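Local atomic coordinates of minor capsid protein VP1 (PDB entry 5US7), a protein that forms, in 60 copies, the T=1 icosahedral capsid of human bocavirus 3, its longest form adding an N-terminal phospholipase A2-like region. Residues Val354-Thr359 and Asp406-Thr411; Asn508-Val513 and Ile520-Trp525. All coordinates share one frame; numbering follows the deposited sequence.

Contact 1: Val354-Thr359 and Asp406-Thr411; sequences VQWYQT and DRYPVT
Tyr408 reaches across to Val354 and Trp356, and Thr411 meets the same six-membered ring of the indole, at CZ2, where two of the long loops between strands of the jelly-roll parvovirus coat protein meet through their side chains, buried inside the chain. The backbones stay well apart, 9.8 Å between the CA atoms of Val354 and Tyr408, so the large side chains of Tyr408 and Trp356 do most of the bridging. Tyr408 suits this place: with CG turned opposite its backbone N (chi1 177°) the phenol is placed across the gap, and its OH arrives 4.0 Å from Val354 CB. The same oxygen lies at the edge of the Trp356 ring, near its plane, 4.4 Å from CZ3. Ser371 OG hydrogen-bonds that hydroxyl, so its polar end is satisfied although buried. Pro409 CD lies 3.5 Å above one face of the Tyr408 ring, displaced toward its rim. Trp356 holds CG between its backbone N and carbonyl carbon (chi1 65°), which sets the six-membered ring between Tyr408 and Thr411; it also meets the Trp173 ring at about 40°. Threonine serves both needs at position 411: OG1 bonds to the carbonyl of Cys528, while the methyl CG2 lies 4.2 Å from Trp356 CZ2.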
loop_
_atom_site.group_PDB
_atom_site.type_symbol
_atom_site.label_atom_id
_atom_site.label_comp_id
_atom_site.label_asym_id
_atom_site.label_seq_id
_atom_site.Cartn_x
_atom_site.Cartn_y
_atom_site.Cartn_z
ATOM N N VAL A 354 48.098 104.600 14.396
ATOM C CA VAL A 354 47.249 104.106 15.474
ATOM C C VAL A 354 48.031 104.170 16.777
ATOM O O VAL A 354 49.195 103.764 16.834
ATOM C CB VAL A 354 46.769 102.678 15.182
ATOM C CG1 VAL A 354 46.003 102.131 16.357
ATOM C CG2 VAL A 354 45.905 102.660 13.950
ATOM N N GLN A 355 47.401 104.696 17.822
ATOM C CA GLN A 355 48.089 104.964 19.076
ATOM C C GLN A 355 47.120 104.742 20.225
ATOM O O GLN A 355 45.983 105.208 20.158
ATOM C CB GLN A 355 48.609 106.398 19.064
ATOM C CG GLN A 355 49.504 106.785 20.189
ATOM C CD GLN A 355 50.057 108.166 19.976
ATOM O OE1 GLN A 355 49.799 108.788 18.951
ATOM N NE2 GLN A 355 50.827 108.653 20.934
ATOM N N TRP A 356 47.553 104.054 21.278
ATOM C CA TRP A 356 46.665 103.790 22.401
ATOM C C TRP A 356 47.472 103.812 23.689
ATOM O O TRP A 356 48.700 103.755 23.672
ATOM C CB TRP A 356 45.935 102.462 22.233
ATOM C CG TRP A 356 46.824 101.285 22.244
ATOM C CD1 TRP A 356 47.116 100.499 23.309
ATOM C CD2 TRP A 356 47.557 100.753 21.142
ATOM N NE1 TRP A 356 47.976 99.503 22.942
ATOM C CE2 TRP A 356 48.263 99.639 21.613
ATOM C CE3 TRP A 356 47.680 101.111 19.800
ATOM C CZ2 TRP A 356 49.081 98.881 20.793
ATOM C CZ3 TRP A 356 48.490 100.360 18.992
ATOM C CH2 TRP A 356 49.182 99.257 19.488
ATOM N N TYR A 357 46.769 103.911 24.819
ATOM C CA TYR A 357 47.437 104.108 26.098
ATOM C C TYR A 357 47.714 102.852 26.906
ATOM O O TYR A 357 48.403 102.952 27.924
ATOM C CB TYR A 357 46.659 105.083 26.971
ATOM C CG TYR A 357 46.890 106.489 26.549
ATOM C CD1 TYR A 357 48.053 107.133 26.904
ATOM C CD2 TYR A 357 45.959 107.179 25.813
ATOM C CE1 TYR A 357 48.297 108.407 26.522
ATOM C CE2 TYR A 357 46.191 108.469 25.436
ATOM C CZ TYR A 357 47.360 109.080 25.797
ATOM O OH TYR A 357 47.607 110.375 25.424
ATOM N N GLN A 358 47.174 101.696 26.533
ATOM C CA GLN A 358 47.589 100.445 27.163
ATOM C C GLN A 358 47.171 100.353 28.630
ATOM O O GLN A 358 47.143 99.261 29.202
ATOM C CB GLN A 358 49.109 100.288 27.034
ATOM C CG GLN A 358 49.685 99.007 27.573
ATOM C CD GLN A 358 49.202 97.809 26.808
ATOM O OE1 GLN A 358 48.304 97.100 27.248
ATOM N NE2 GLN A 358 49.788 97.579 25.645
ATOM N N THR A 359 46.800 101.473 29.238
ATOM C CA THR A 359 46.392 101.523 30.631
ATOM C C THR A 359 45.231 102.489 30.776
ATOM O O THR A 359 45.199 103.531 30.113
ATOM C CB THR A 359 47.531 101.980 31.555
ATOM O OG1 THR A 359 48.023 103.252 31.115
ATOM C CG2 THR A 359 48.659 100.973 31.567
ATOM N N ASP A 406 48.176 94.534 2.432
ATOM C CA ASP A 406 47.743 93.620 3.470
ATOM C C ASP A 406 47.226 94.423 4.648
ATOM O O ASP A 406 47.567 95.593 4.829
ATOM C CB ASP A 406 48.862 92.681 3.904
ATOM C CG ASP A 406 50.052 93.418 4.421
ATOM O OD1 ASP A 406 50.064 94.656 4.295
ATOM O OD2 ASP A 406 50.981 92.767 4.942
ATOM N N ARG A 407 46.390 93.776 5.446
ATOM C CA ARG A 407 45.688 94.471 6.504
ATOM C C ARG A 407 46.663 94.910 7.586
ATOM O O ARG A 407 47.790 94.424 7.674
ATOM C CB ARG A 407 44.602 93.580 7.084
ATOM C CG ARG A 407 43.672 93.050 6.030
ATOM C CD ARG A 407 42.548 92.266 6.640
ATOM N NE ARG A 407 41.644 93.155 7.352
ATOM C CZ ARG A 407 41.500 93.183 8.667
ATOM N NH1 ARG A 407 42.195 92.358 9.433
ATOM N NH2 ARG A 407 40.652 94.033 9.213
ATOM N N TYR A 408 46.221 95.864 8.392
ATOM C CA TYR A 408 47.048 96.403 9.457
ATOM C C TYR A 408 47.607 95.274 10.316
ATOM O O TYR A 408 46.848 94.385 10.724
ATOM C CB TYR A 408 46.225 97.354 10.319
ATOM C CG TYR A 408 46.977 97.911 11.489
ATOM C CD1 TYR A 408 47.857 98.958 11.325
ATOM C CD2 TYR A 408 46.810 97.389 12.756
ATOM C CE1 TYR A 408 48.545 99.472 12.384
ATOM C CE2 TYR A 408 47.496 97.896 13.823
ATOM C CZ TYR A 408 48.366 98.939 13.632
ATOM O OH TYR A 408 49.059 99.457 14.698
ATOM N N PRO A 409 48.910 95.256 10.596
ATOM C CA PRO A 409 49.463 94.176 11.417
ATOM C C PRO A 409 48.873 94.210 12.813
ATOM O O PRO A 409 48.981 95.204 13.528
ATOM C CB PRO A 409 50.961 94.482 11.428
ATOM C CG PRO A 409 51.033 95.937 11.221
ATOM C CD PRO A 409 49.926 96.268 10.275
ATOM N N VAL A 410 48.301 93.088 13.223
ATOM C CA VAL A 410 47.555 93.026 14.467
ATOM C C VAL A 410 48.585 92.981 15.582
ATOM O O VAL A 410 49.782 92.865 15.320
ATOM C CB VAL A 410 46.614 91.804 14.450
ATOM C CG1 VAL A 410 45.830 91.657 15.705
ATOM C CG2 VAL A 410 45.660 91.920 13.300
ATOM N N THR A 411 48.141 93.073 16.826
ATOM C CA THR A 411 49.008 92.882 17.969
ATOM C C THR A 411 48.163 92.251 19.061
ATOM O O THR A 411 46.961 92.042 18.896
ATOM C CB THR A 411 49.647 94.204 18.404
ATOM O OG1 THR A 411 50.691 93.948 19.341
ATOM C CG2 THR A 411 48.633 95.093 19.061
#

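Contact 2: Asn508-Val513 and Ile520-Trp525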
loop_
_atom_site.group_PDB
_atom_site.type_symbol
_atom_site.label_atom_id
_atom_site.label_comp_id
_atom_site.label_asym_id
_atom_site.label_seq_id
_atom_site.Cartn_x
_atom_site.Cartn_y
_atom_site.Cartn_z
ATOM N N ASN A 508 62.089 93.736 37.915
ATOM C CA ASN A 508 61.574 92.609 37.151
ATOM C C ASN A 508 60.963 93.022 35.805
ATOM O O ASN A 508 60.643 94.190 35.586
ATOM C CB ASN A 508 60.570 91.861 38.019
ATOM C CG ASN A 508 59.457 92.734 38.495
ATOM O OD1 ASN A 508 59.495 93.951 38.342
ATOM N ND2 ASN A 508 58.466 92.120 39.118
ATOM N N PRO A 509 60.776 92.044 34.873
ATOM C CA PRO A 509 60.568 92.374 33.456
ATOM C C PRO A 509 59.160 92.758 33.044
ATOM O O PRO A 509 58.284 93.001 33.871
ATOM C CB PRO A 509 60.982 91.083 32.749
ATOM C CG PRO A 509 60.639 90.047 33.689
ATOM C CD PRO A 509 60.929 90.590 35.045
ATOM N N THR A 510 58.958 92.791 31.724
ATOM C CA THR A 510 57.827 93.489 31.123
ATOM C C THR A 510 56.489 92.916 31.557
ATOM O O THR A 510 55.647 93.632 32.092
ATOM C CB THR A 510 57.945 93.459 29.604
ATOM O OG1 THR A 510 59.089 94.222 29.202
ATOM C CG2 THR A 510 56.709 94.034 28.972
ATOM N N TYR A 511 56.244 91.646 31.309
ATOM C CA TYR A 511 54.906 91.132 31.564
ATOM C C TYR A 511 54.720 90.585 32.967
ATOM O O TYR A 511 53.715 89.920 33.219
ATOM C CB TYR A 511 54.522 90.075 30.537
ATOM C CG TYR A 511 54.209 90.652 29.184
ATOM C CD1 TYR A 511 52.951 91.147 28.903
ATOM C CD2 TYR A 511 55.161 90.697 28.187
ATOM C CE1 TYR A 511 52.653 91.672 27.685
ATOM C CE2 TYR A 511 54.868 91.221 26.958
ATOM C CZ TYR A 511 53.611 91.706 26.713
ATOM O OH TYR A 511 53.309 92.232 25.485
ATOM N N HIS A 512 55.662 90.807 33.879
ATOM C CA HIS A 512 55.642 89.963 35.060
ATOM C C HIS A 512 54.658 90.429 36.130
ATOM O O HIS A 512 53.495 90.038 36.072
ATOM C CB HIS A 512 57.046 89.898 35.642
ATOM C CG HIS A 512 57.277 88.701 36.495
ATOM N ND1 HIS A 512 56.829 88.609 37.791
ATOM C CD2 HIS A 512 57.900 87.533 36.226
ATOM C CE1 HIS A 512 57.171 87.436 38.288
ATOM N NE2 HIS A 512 57.822 86.763 37.358
ATOM N N VAL A 513 55.071 91.342 37.018
ATOM C CA VAL A 513 54.324 91.816 38.195
ATOM C C VAL A 513 55.235 92.767 38.964
ATOM O O VAL A 513 56.458 92.668 38.866
ATOM C CB VAL A 513 53.834 90.651 39.091
ATOM C CG1 VAL A 513 53.654 91.071 40.512
ATOM C CG2 VAL A 513 52.462 90.204 38.684
ATOM N N ILE A 520 53.150 94.837 34.949
ATOM C CA ILE A 520 54.038 95.745 34.243
ATOM C C ILE A 520 53.635 95.777 32.777
ATOM O O ILE A 520 53.410 94.734 32.154
ATOM C CB ILE A 520 55.492 95.308 34.447
ATOM C CG1 ILE A 520 55.819 95.325 35.931
ATOM C CG2 ILE A 520 56.439 96.217 33.697
ATOM C CD1 ILE A 520 57.060 94.593 36.275
ATOM N N GLN A 521 53.466 96.928 32.263
ATOM C CA GLN A 521 52.926 96.940 30.915
ATOM C C GLN A 521 54.038 96.975 29.877
ATOM O O GLN A 521 55.131 97.477 30.147
ATOM C CB GLN A 521 52.020 98.146 30.724
ATOM C CG GLN A 521 50.789 98.125 31.589
ATOM C CD GLN A 521 49.924 96.919 31.340
ATOM O OE1 GLN A 521 49.789 96.458 30.213
ATOM N NE2 GLN A 521 49.316 96.408 32.394
ATOM N N PRO A 522 53.785 96.444 28.683
ATOM C CA PRO A 522 54.715 96.664 27.572
ATOM C C PRO A 522 54.779 98.139 27.222
ATOM O O PRO A 522 53.750 98.790 27.041
ATOM C CB PRO A 522 54.113 95.834 26.438
ATOM C CG PRO A 522 52.684 95.723 26.788
ATOM C CD PRO A 522 52.637 95.627 28.274
ATOM N N THR A 523 55.995 98.668 27.131
ATOM C CA THR A 523 56.139 100.107 26.947
ATOM C C THR A 523 55.943 100.522 25.498
ATOM O O THR A 523 55.306 101.543 25.226
ATOM C CB THR A 523 57.503 100.573 27.441
ATOM O OG1 THR A 523 58.531 99.889 26.716
ATOM C CG2 THR A 523 57.651 100.284 28.916
ATOM N N THR A 524 56.488 99.762 24.555
ATOM C CA THR A 524 56.488 100.181 23.165
ATOM C C THR A 524 56.208 98.976 22.281
ATOM O O THR A 524 55.823 97.907 22.750
ATOM C CB THR A 524 57.827 100.821 22.778
ATOM O OG1 THR A 524 58.883 99.877 22.995
ATOM C CG2 THR A 524 58.100 102.089 23.583
ATOM N N TRP A 525 56.351 99.195 20.984
ATOM C CA TRP A 525 56.590 98.163 19.991
ATOM C C TRP A 525 58.066 97.773 20.111
ATOM O O TRP A 525 58.864 98.575 20.595
ATOM C CB TRP A 525 56.267 98.727 18.614
ATOM C CG TRP A 525 54.828 98.935 18.412
ATOM C CD1 TRP A 525 54.055 99.840 19.049
ATOM C CD2 TRP A 525 54.011 98.354 17.396
ATOM N NE1 TRP A 525 52.775 99.789 18.574
ATOM C CE2 TRP A 525 52.727 98.890 17.544
ATOM C CE3 TRP A 525 54.233 97.412 16.395
ATOM C CZ2 TRP A 525 51.669 98.517 16.737
ATOM C CZ3 TRP A 525 53.180 97.045 15.598
ATOM C CH2 TRP A 525 51.914 97.588 15.773
#
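Loop-to-loop packing near the C terminus joins 508-513 and 520-525, both beyond strand 466-482, the last strand of the chain. Pro509 to His512 form a type I beta turn, and the chain then doubles back so that Ile520 lies against it, 5.4 Å from Thr510 between CA atoms. The contact is made by van der Waals touching without hydrogen bonds between the segments. Ile520 points toward the turn, its CG1 lying opposite its own carbonyl carbon (chi1 -60°), and its terminal CD1 lies near Asn508 OD1 and the carbonyl oxygens of Pro509 and Val513, a closeness that is doubtful in detail. Further along, Thr510 turns its methyl opposite its backbone N, bringing CG2 to 3.6 Å from Pro522 CA, while OG1 accepts a hydrogen bond from Gly500 N. Tyr511 and Pro522 cross at about a right angle: Tyr511 CE1 lies 4.0 Å from Pro522 CD, and OH 3.8 Å from Pro522 CG, a compact proline ring giving the phenol an apolar partner. No further helix or strand follows 466-482 along the chain; instead a neighbouring subunit supplies Ala214, within its helix 210-215, against Pro509, and another neighbouring subunit sets Arg489 against Pro509, Tyr511 and His512.

In the fold
From the N terminus, the chain passes through the early strands of the main sheet and helix 331-334 before entering 354-359. Contact 1 closes the loop of 46 residues that ends at 406-411, with strands 381-382, 396-397 and 404-405 within it. The chain then runs through strands 445-449 and 466-482 of the main sheet, and contact 2 closes a short six-residue loop in the tail beyond. The two contacts thus follow in series, neither nested nor crossing. With centres about 17 Å apart, they nevertheless touch: Trp525 CZ2 lies 3.4 Å from Tyr408 OH, and Gln521 CG 3.6 Å from Thr359 CG2, so 520-525 packs the C-terminal tail onto both loops of contact 1.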